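5,10-methylenetetrahydromethanopterin reductase (Methanopyrus kandleri, PDB 1EZW) catalyses the reversible, coenzyme F420-dependent reduction of methylenetetrahydromethanopterin to methyltetrahydromethanopterin, a step of methanogenesis from CO2. Local coordinates at residues H21-A26 against A34-H39; G47-A52 against L61-T66; S326-G329 against K334-E337; N29-A34 against E342-F347. All coordinates share one frame; numbering follows the deposited sequence. Where two conformers were deposited one is given.

Contact 1 (H21-A26 against A34-H39)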
# COMPACT_ATOMS: atom_id res chain seq x y z
N HIS A 21 7.99 -4.33 7.11
CA HIS A 21 8.13 -3.53 8.31
C HIS A 21 9.63 -3.36 8.71
O HIS A 21 10.04 -2.23 9.05
CB HIS A 21 7.39 -4.24 9.47
CG HIS A 21 7.70 -3.69 10.84
ND1 HIS A 21 7.36 -2.41 11.24
CD2 HIS A 21 8.38 -4.23 11.87
CE1 HIS A 21 7.82 -2.20 12.45
NE2 HIS A 21 8.45 -3.28 12.86
N LEU A 22 10.41 -4.45 8.65
CA LEU A 22 11.82 -4.34 9.05
C LEU A 22 12.59 -3.46 8.09
O LEU A 22 13.48 -2.68 8.50
CB LEU A 22 12.48 -5.72 9.18
CG LEU A 22 11.93 -6.52 10.38
CD1 LEU A 22 12.56 -7.92 10.31
CD2 LEU A 22 12.23 -5.83 11.74
N ILE A 23 12.20 -3.50 6.83
CA ILE A 23 12.88 -2.61 5.87
C ILE A 23 12.54 -1.15 6.17
O ILE A 23 13.41 -0.27 6.08
CB ILE A 23 12.51 -2.99 4.43
CG1 ILE A 23 13.12 -4.37 4.11
CG2 ILE A 23 13.07 -1.95 3.43
CD1 ILE A 23 12.75 -4.95 2.71
N LYS A 24 11.28 -0.87 6.54
CA LYS A 24 10.94 0.50 6.94
C LYS A 24 11.75 0.91 8.20
O LYS A 24 12.26 2.03 8.25
CB LYS A 24 9.41 0.61 7.20
CG LYS A 24 8.94 1.96 7.80
CD LYS A 24 9.25 3.10 6.85
CE LYS A 24 8.37 4.36 7.11
NZ LYS A 24 8.68 5.05 8.35
N VAL A 25 11.89 0.02 9.18
CA VAL A 25 12.70 0.34 10.38
C VAL A 25 14.13 0.64 9.96
O VAL A 25 14.70 1.66 10.39
CB VAL A 25 12.64 -0.75 11.44
CG1 VAL A 25 13.53 -0.36 12.66
CG2 VAL A 25 11.16 -0.89 11.91
N ALA A 26 14.67 -0.17 9.06
CA ALA A 26 16.04 0.12 8.55
C ALA A 26 16.11 1.49 7.88
O ALA A 26 17.05 2.30 8.13
CB ALA A 26 16.50 -0.98 7.57
N ALA A 34 18.38 -2.08 0.76
CA ALA A 34 17.69 -3.25 1.32
C ALA A 34 17.71 -4.31 0.20
O ALA A 34 17.23 -4.05 -0.93
CB ALA A 34 16.21 -2.91 1.73
N TRP A 35 18.25 -5.46 0.54
CA TRP A 35 18.42 -6.57 -0.39
C TRP A 35 17.58 -7.74 0.04
O TRP A 35 17.62 -8.15 1.19
CB TRP A 35 19.88 -7.03 -0.40
CG TRP A 35 20.88 -5.96 -0.78
CD1 TRP A 35 21.67 -5.19 0.06
CD2 TRP A 35 21.23 -5.58 -2.11
NE1 TRP A 35 22.49 -4.37 -0.68
CE2 TRP A 35 22.24 -4.59 -2.02
CE3 TRP A 35 20.80 -5.98 -3.39
CZ2 TRP A 35 22.84 -3.99 -3.15
CZ3 TRP A 35 21.39 -5.38 -4.52
CH2 TRP A 35 22.40 -4.39 -4.39
N ILE A 36 16.84 -8.31 -0.91
CA ILE A 36 15.98 -9.45 -0.58
C ILE A 36 16.43 -10.62 -1.45
O ILE A 36 16.49 -10.51 -2.67
CB ILE A 36 14.48 -9.14 -0.85
CG1 ILE A 36 13.98 -8.14 0.22
CG2 ILE A 36 13.65 -10.44 -0.73
CD1 ILE A 36 14.04 -8.77 1.64
N CYS A 37 16.77 -11.73 -0.81
CA CYS A 37 17.25 -12.92 -1.52
C CYS A 37 16.21 -13.50 -2.46
O CYS A 37 15.00 -13.31 -2.27
CB CYS A 37 17.66 -13.97 -0.51
SG CYS A 37 18.68 -13.23 0.74
N ASP A 38 16.68 -14.20 -3.49
CA ASP A 38 15.80 -14.80 -4.48
C ASP A 38 15.92 -16.31 -4.50
O ASP A 38 16.78 -16.85 -5.22
CB ASP A 38 16.12 -14.20 -5.88
CG ASP A 38 15.42 -14.92 -7.02
OD1 ASP A 38 14.29 -15.36 -6.78
OD2 ASP A 38 16.01 -15.04 -8.12
N HIS A 39 15.10 -17.01 -3.70
CA HIS A 39 15.12 -18.49 -3.64
C HIS A 39 13.67 -18.95 -3.77
O HIS A 39 12.83 -18.46 -3.02
CB HIS A 39 15.69 -18.99 -2.30
CG HIS A 39 17.17 -18.79 -2.16
ND1 HIS A 39 17.86 -19.11 -1.01
CD2 HIS A 39 18.09 -18.31 -3.03
CE1 HIS A 39 19.14 -18.83 -1.18
NE2 HIS A 39 19.30 -18.35 -2.40
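I23 is the residue through which helix segment 21-26 meets A34 and I36, alternate residues on the helix-facing side of the strand. Along the helix, H21 comes first. Its imidazole is covered on one face by V25 CG2, which lies 3.5 Å above the ring plane and offset toward the rim, while ND1 is hydrogen-bonded to T17 OG1 of the second subunit and NE2 to E333. L22 packs on L10 of strand 5-10. I23 then does the packing, and its branched side chain suits the task because two arms can reach two residues. Its CG2 lies 3.7 Å from A34 CB. The longer arm, with CG1 beside the backbone N and opposite the carbonyl carbon (chi1 -68°), extends fully through chi2 to carry CD1 onward. That methyl lies 4.1 Å from A34 CB and 4.2 Å from I36 CD1, where the two isoleucines meet at a slant. A34 suits its place because its single methyl fits beneath both arms and lets the chains come close, with I23 CA and A34 CA 6.7 Å apart. I36 starts beside the helix and bends its end nearer it (chi2 -64°). K24 forms a salt bridge with D28, and V25 packs on I336 of helix 332-342. A26 closes the turn, its N bonded to L22 O at 2.8 Å. Buried aliphatic packing without hydrogen bonds between helix 16-28 and strand 33-36 is characteristic of the first beta-alpha-beta unit of a TIM barrel.

Contact 2 (G47-A52 against L61-T66)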
# COMPACT_ATOMS: atom_id res chain seq x y z
N GLY A 47 7.24 -9.97 -5.11
CA GLY A 47 6.10 -9.68 -4.24
C GLY A 47 6.53 -8.94 -2.98
O GLY A 47 5.93 -7.92 -2.61
N VAL A 48 7.57 -9.45 -2.32
CA VAL A 48 8.07 -8.86 -1.09
C VAL A 48 8.63 -7.45 -1.35
O VAL A 48 8.37 -6.53 -0.58
CB VAL A 48 9.16 -9.78 -0.47
CG1 VAL A 48 9.80 -9.10 0.77
CG2 VAL A 48 8.52 -11.10 -0.07
N LEU A 49 9.43 -7.27 -2.41
CA LEU A 49 9.96 -5.91 -2.65
C LEU A 49 8.91 -4.91 -3.11
O LEU A 49 9.03 -3.73 -2.82
CB LEU A 49 11.12 -5.97 -3.64
CG LEU A 49 12.41 -6.60 -3.07
CD1 LEU A 49 13.35 -6.86 -4.27
CD2 LEU A 49 13.06 -5.70 -2.05
N THR A 50 7.87 -5.36 -3.81
CA THR A 50 6.81 -4.44 -4.20
C THR A 50 6.07 -4.01 -2.93
O THR A 50 5.77 -2.83 -2.74
CB THR A 50 5.85 -5.10 -5.21
OG1 THR A 50 6.58 -5.39 -6.41
CG2 THR A 50 4.74 -4.09 -5.59
N LEU A 51 5.82 -4.95 -2.03
CA LEU A 51 5.14 -4.58 -0.77
C LEU A 51 6.08 -3.64 0.02
O LEU A 51 5.66 -2.63 0.56
CB LEU A 51 4.89 -5.83 0.05
CG LEU A 51 4.18 -5.63 1.40
CD1 LEU A 51 2.77 -5.02 1.18
CD2 LEU A 51 4.11 -6.98 2.07
N ALA A 52 7.38 -3.96 0.07
CA ALA A 52 8.29 -3.06 0.79
C ALA A 52 8.33 -1.68 0.14
O ALA A 52 8.47 -0.65 0.86
CB ALA A 52 9.73 -3.68 0.84
N LEU A 61 15.97 -0.57 -3.03
CA LEU A 61 15.35 -1.91 -2.98
C LEU A 61 15.70 -2.83 -4.14
O LEU A 61 15.60 -2.39 -5.28
CB LEU A 61 13.79 -1.77 -3.06
CG LEU A 61 12.65 -1.80 -2.02
CD1 LEU A 61 13.17 -1.74 -0.61
CD2 LEU A 61 11.68 -0.64 -2.32
N GLY A 62 16.11 -4.06 -3.89
CA GLY A 62 16.27 -4.94 -5.05
C GLY A 62 16.62 -6.33 -4.65
O GLY A 62 16.91 -6.64 -3.46
N PRO A 63 16.63 -7.22 -5.65
CA PRO A 63 16.98 -8.60 -5.39
C PRO A 63 18.46 -8.71 -5.03
O PRO A 63 19.29 -8.12 -5.71
CB PRO A 63 16.61 -9.30 -6.70
CG PRO A 63 16.84 -8.25 -7.74
CD PRO A 63 16.29 -6.99 -7.07
N GLY A 64 18.77 -9.47 -3.98
CA GLY A 64 20.15 -9.67 -3.56
C GLY A 64 20.30 -11.10 -3.09
O GLY A 64 20.24 -11.37 -1.88
N ILE A 65 20.55 -12.04 -4.00
CA ILE A 65 20.78 -11.76 -5.42
C ILE A 65 19.97 -12.68 -6.30
O ILE A 65 19.59 -13.76 -5.88
CB ILE A 65 22.23 -12.01 -5.80
CG1 ILE A 65 22.64 -13.38 -5.29
CG2 ILE A 65 23.13 -10.94 -5.19
CD1 ILE A 65 24.10 -13.79 -5.71
N THR A 66 19.70 -12.24 -7.52
CA THR A 66 18.95 -13.12 -8.39
C THR A 66 19.93 -13.77 -9.34
O THR A 66 21.12 -13.75 -9.06
CB THR A 66 17.78 -12.38 -9.08
OG1 THR A 66 17.04 -13.34 -9.86
CG2 THR A 66 18.26 -11.22 -9.96
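The peptide plane joining G62 to P63 has L49 on one face: L49 CD1 stands almost directly above the carbonyl carbon, 3.3 Å from G62 C and 3.6 Å from P63 N. The same methyl is 4.1 Å from P63 CD, at the end of the pyrrolidine ring nearest the peptide nitrogen. Glycine suits position 62 because its backbone is almost fully extended just before a proline, where a CB would run into P63 CD. P63 N has no hydrogen and so cannot donate a bond; L49 CD1 simply packs over the face of the peptide. L49 reaches it with CG beside its own backbone N (chi1 -71°) and an extended second torsion that splays the two methyls along the strand. CD2 takes the other position, 3.9 Å from G62 N and 3.9 Å from L61 CG. The side chains of L49 and L61 run past each other in opposite directions. L61 was modelled in two conformations, so all that its side chain touches, A52 CB included, is less certain than L49 against G62 and P63. The segment axes of helix and strand are antiparallel, at 178°, and 8.7 Å apart, a close spacing that the small side chain of A52 fits. Beyond the pair, L83 of helix 73-86 packs on L49, and I23 of helix 16-28 on A52. The chain continues past the helix to T56 and S57, which bind a magnesium ion. Apolar layering of helix 45-54 upon strand 60-63 is typical of the second beta-alpha-beta unit of a TIM barrel.

Contact 3 (S326-G329 against K334-E337)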
# COMPACT_ATOMS: atom_id res chain seq x y z
N SER A 326 21.64 -11.91 8.36
CA SER A 326 21.26 -12.85 9.39
C SER A 326 22.41 -13.16 10.35
O SER A 326 23.52 -13.48 9.89
CB SER A 326 20.76 -14.13 8.73
OG SER A 326 20.30 -15.05 9.70
N PRO A 327 22.14 -13.22 11.66
CA PRO A 327 20.82 -13.05 12.32
C PRO A 327 20.34 -11.61 12.52
O PRO A 327 19.18 -11.39 12.90
CB PRO A 327 21.04 -13.75 13.66
CG PRO A 327 22.53 -13.25 13.98
CD PRO A 327 23.17 -13.60 12.66
N ILE A 328 21.25 -10.65 12.31
CA ILE A 328 21.05 -9.22 12.51
C ILE A 328 21.22 -8.91 14.00
O ILE A 328 21.96 -7.99 14.38
CB ILE A 328 19.68 -8.72 11.92
CG1 ILE A 328 19.72 -8.93 10.40
CG2 ILE A 328 19.49 -7.21 12.23
CD1 ILE A 328 18.52 -8.40 9.67
N GLY A 329 20.55 -9.69 14.84
CA GLY A 329 20.67 -9.51 16.28
C GLY A 329 19.65 -10.42 16.92
O GLY A 329 18.79 -10.99 16.23
N LYS A 334 15.13 -4.44 17.25
CA LYS A 334 15.95 -3.70 18.22
C LYS A 334 17.38 -3.61 17.71
O LYS A 334 18.06 -2.61 17.94
CB LYS A 334 15.98 -4.41 19.58
CG LYS A 334 14.68 -4.44 20.35
CD LYS A 334 14.80 -5.57 21.42
CE LYS A 334 16.17 -5.54 22.14
NZ LYS A 334 16.48 -6.83 22.86
N ALA A 335 17.82 -4.64 17.00
CA ALA A 335 19.19 -4.67 16.44
C ALA A 335 19.36 -3.59 15.37
O ALA A 335 20.35 -2.85 15.32
CB ALA A 335 19.50 -6.07 15.88
N ILE A 336 18.38 -3.49 14.49
CA ILE A 336 18.45 -2.46 13.47
C ILE A 336 18.52 -1.08 14.10
O ILE A 336 19.25 -0.21 13.64
CB ILE A 336 17.20 -2.57 12.53
CG1 ILE A 336 17.30 -3.88 11.73
CG2 ILE A 336 17.10 -1.33 11.61
CD1 ILE A 336 15.98 -4.29 11.00
N GLU A 337 17.71 -0.86 15.14
CA GLU A 337 17.69 0.43 15.81
C GLU A 337 19.03 0.70 16.52
O GLU A 337 19.51 1.84 16.53
CB GLU A 337 16.52 0.46 16.81
CG GLU A 337 15.17 0.49 16.08
CD GLU A 337 13.99 0.50 17.03
OE1 GLU A 337 14.06 -0.21 18.07
OE2 GLU A 337 13.00 1.17 16.70
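A335 meets I328 and G329 through one methyl, its CB lying 3.5 Å from I328 O. The same CB is 3.7 Å from G329 CA and also touches I328 CG2. Alanine suits this position, since its short side chain lets the helix settle directly against the loop backbone. Glycine suits the facing position for the matching reason: with no side chain of its own, G329 brings its CA straight to the methyl, and the two CA atoms of G329 and A335 stand only 5.1 Å apart. I328 CG2 also touches I336 CG1, at 4.0 Å. The isoleucines run at a slant to each other, and I328 places this methyl opposite its backbone N, beside the carbonyl carbon (chi1 -64° for CG1), so CG2 faces the helix. The I328 side chain also packs on I8 and L10 of strand 5-10. The loop belongs to the last beta-alpha step of the TIM barrel, connecting strand 321-324 to helix 332-342. What presents I328 is its unusual backbone: phi is +81°, and a weak hydrogen bond from G329 N to P327 O, 2.9 Å long, closes a classic gamma turn around it. Just before this turn the peptide between S326 and P327 is cis, a bond type that proline tolerates well, and it adds a further sharp bend to the chain. On the helix side, I336 is backed by L22, V25 and A26 of helix 16-28. Near the start of helix 332-342, D331 OD2 accepts a hydrogen bond from K334 N.

Contact 4 (N29-A34 against E342-F347). Unlike the reference sequence in segment 342-347: I344 (reference Leu).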
# COMPACT_ATOMS: atom_id res chain seq x y z
N ASN A 29 16.19 4.26 10.25
CA ASN A 29 17.46 4.27 10.97
C ASN A 29 18.70 4.58 10.14
O ASN A 29 19.83 4.39 10.62
CB ASN A 29 17.61 2.96 11.73
CG ASN A 29 16.80 2.99 13.01
OD1 ASN A 29 17.31 3.41 14.06
ND2 ASN A 29 15.50 2.61 12.94
N GLY A 30 18.49 5.04 8.93
CA GLY A 30 19.64 5.44 8.12
C GLY A 30 20.24 4.44 7.17
O GLY A 30 21.26 4.74 6.55
N PHE A 31 19.65 3.25 7.07
CA PHE A 31 20.16 2.28 6.08
C PHE A 31 19.77 2.80 4.69
O PHE A 31 18.66 3.32 4.49
CB PHE A 31 19.55 0.88 6.29
CG PHE A 31 20.08 0.15 7.48
CD1 PHE A 31 19.81 0.58 8.79
CD2 PHE A 31 20.85 -1.01 7.28
CE1 PHE A 31 20.30 -0.17 9.88
CE2 PHE A 31 21.34 -1.76 8.37
CZ PHE A 31 21.06 -1.34 9.66
N GLU A 32 20.66 2.64 3.70
CA GLU A 32 20.38 3.13 2.35
C GLU A 32 20.10 2.04 1.32
O GLU A 32 19.67 2.33 0.20
CB GLU A 32 21.53 4.03 1.89
CG GLU A 32 21.58 5.34 2.68
CD GLU A 32 22.77 6.21 2.30
OE1 GLU A 32 22.79 6.78 1.20
OE2 GLU A 32 23.71 6.30 3.12
N TYR A 33 20.35 0.79 1.69
CA TYR A 33 20.05 -0.33 0.78
C TYR A 33 19.33 -1.44 1.46
O TYR A 33 19.67 -1.79 2.59
CB TYR A 33 21.35 -0.96 0.23
CG TYR A 33 22.16 0.00 -0.59
CD1 TYR A 33 23.02 0.93 0.02
CD2 TYR A 33 22.07 -0.00 -1.98
CE1 TYR A 33 23.76 1.83 -0.75
CE2 TYR A 33 22.80 0.88 -2.76
CZ TYR A 33 23.65 1.80 -2.13
OH TYR A 33 24.33 2.72 -2.89
N ALA A 34 18.38 -2.08 0.76
CA ALA A 34 17.69 -3.25 1.32
C ALA A 34 17.71 -4.31 0.20
O ALA A 34 17.23 -4.05 -0.93
CB ALA A 34 16.21 -2.91 1.73
N GLU A 342 23.70 3.68 17.44
CA GLU A 342 25.07 3.63 18.00
C GLU A 342 26.18 3.16 17.07
O GLU A 342 27.35 2.99 17.53
CB GLU A 342 25.07 2.77 19.26
CG GLU A 342 23.98 3.17 20.27
CD GLU A 342 24.16 2.53 21.63
OE1 GLU A 342 23.21 2.61 22.45
OE2 GLU A 342 25.24 1.94 21.89
N VAL A 343 25.85 2.90 15.81
CA VAL A 343 26.88 2.47 14.87
C VAL A 343 26.99 3.44 13.71
O VAL A 343 28.04 4.04 13.48
CB VAL A 343 26.61 1.03 14.33
CG1 VAL A 343 27.66 0.66 13.28
CG2 VAL A 343 26.65 0.01 15.49
N ILE A 344 25.89 3.59 12.94
CA ILE A 344 25.93 4.47 11.78
C ILE A 344 26.43 5.91 12.05
O ILE A 344 27.20 6.43 11.26
CB ILE A 344 24.54 4.50 11.07
CG1 ILE A 344 24.29 3.09 10.49
CG2 ILE A 344 24.48 5.57 9.97
CD1 ILE A 344 22.92 2.91 9.80
N PRO A 345 26.00 6.55 13.16
CA PRO A 345 26.47 7.92 13.44
C PRO A 345 28.01 8.06 13.53
O PRO A 345 28.56 9.15 13.32
CB PRO A 345 25.77 8.23 14.77
CG PRO A 345 24.46 7.43 14.65
CD PRO A 345 25.06 6.11 14.20
N HIS A 346 28.69 6.96 13.83
CA HIS A 346 30.16 6.96 13.92
C HIS A 346 30.80 6.96 12.55
O HIS A 346 32.00 7.15 12.43
CB HIS A 346 30.67 5.74 14.69
CG HIS A 346 30.34 5.76 16.15
ND1 HIS A 346 30.93 6.65 17.02
CD2 HIS A 346 29.47 5.03 16.88
CE1 HIS A 346 30.43 6.46 18.23
NE2 HIS A 346 29.54 5.48 18.17
N PHE A 347 29.99 6.72 11.52
CA PHE A 347 30.51 6.68 10.18
C PHE A 347 29.82 7.69 9.27
O PHE A 347 30.34 7.99 8.21
CB PHE A 347 30.36 5.27 9.58
CG PHE A 347 31.05 4.20 10.38
CD1 PHE A 347 30.37 3.47 11.36
CD2 PHE A 347 32.39 3.93 10.17
CE1 PHE A 347 31.02 2.51 12.11
CE2 PHE A 347 33.05 2.96 10.92
CZ PHE A 347 32.37 2.25 11.89
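The backbone of N29-G30 closes helix 16-28 with a Schellman motif, in which G30 takes positive phi (94°) and F31 N reaches back to A26 O. Within the TIM barrel this is the turn that leads from the first helix into strand 33-36, and the C-terminal tail of the chain packs against it. Glycine suits the C-prime position, since without a side chain it readily adopts these backbone angles; it also lets the tail approach the turn. I344 makes the tail's side of the contact, essentially through its outermost methyl. CG1 sits beside the backbone N, and an extended second torsion (chi2 178°) pushes CD1 as far out as the side chain allows. That single atom, I344 CD1, is 4.1 Å from G30 C and 4.0 Å from F31 CD1. It approaches the phenyl ring obliquely, with the two side chains crossing at about a right angle. F31 leaves its backbone away from the tail, yet its ring swings back far enough to touch I344; its bulk also packs on I336 and V339 of helix 332-342. N29 turns its amide back onto the helix it ends, ND2 binding V25 O. The tail itself forms a turn with helical backbone angles, held by bonds from H346 N to V343 O and from F347 N to I344 O, the latter at 2.8 Å; this turn presents I344, which rests as well on F6 of strand 5-10. The same I344 CD1 ends nearest a backbone oxygen, 3.5 Å from N29 O.

Contacts 1 and 2 follow one another along the chain as the first two beta-alpha-beta units, with centres 7 Å apart; strands 33-36 and 60-63 are neighbours in the barrel sheet, and D38 OD2 bonds T66 OG1. Contact 3 comes much later, in the last beta-alpha step, yet its centre is 12 Å from contact 1 because I336 of helix 332-342 packs on V25 and A26 of helix 16-28. Contact 4 joins the turn after the first helix to the C-terminal tail: it shares A34 with contact 1 and spans contacts 2 and 3 in sequence. Together they show how the barrel closes, its last helix and tail lying against its first helix.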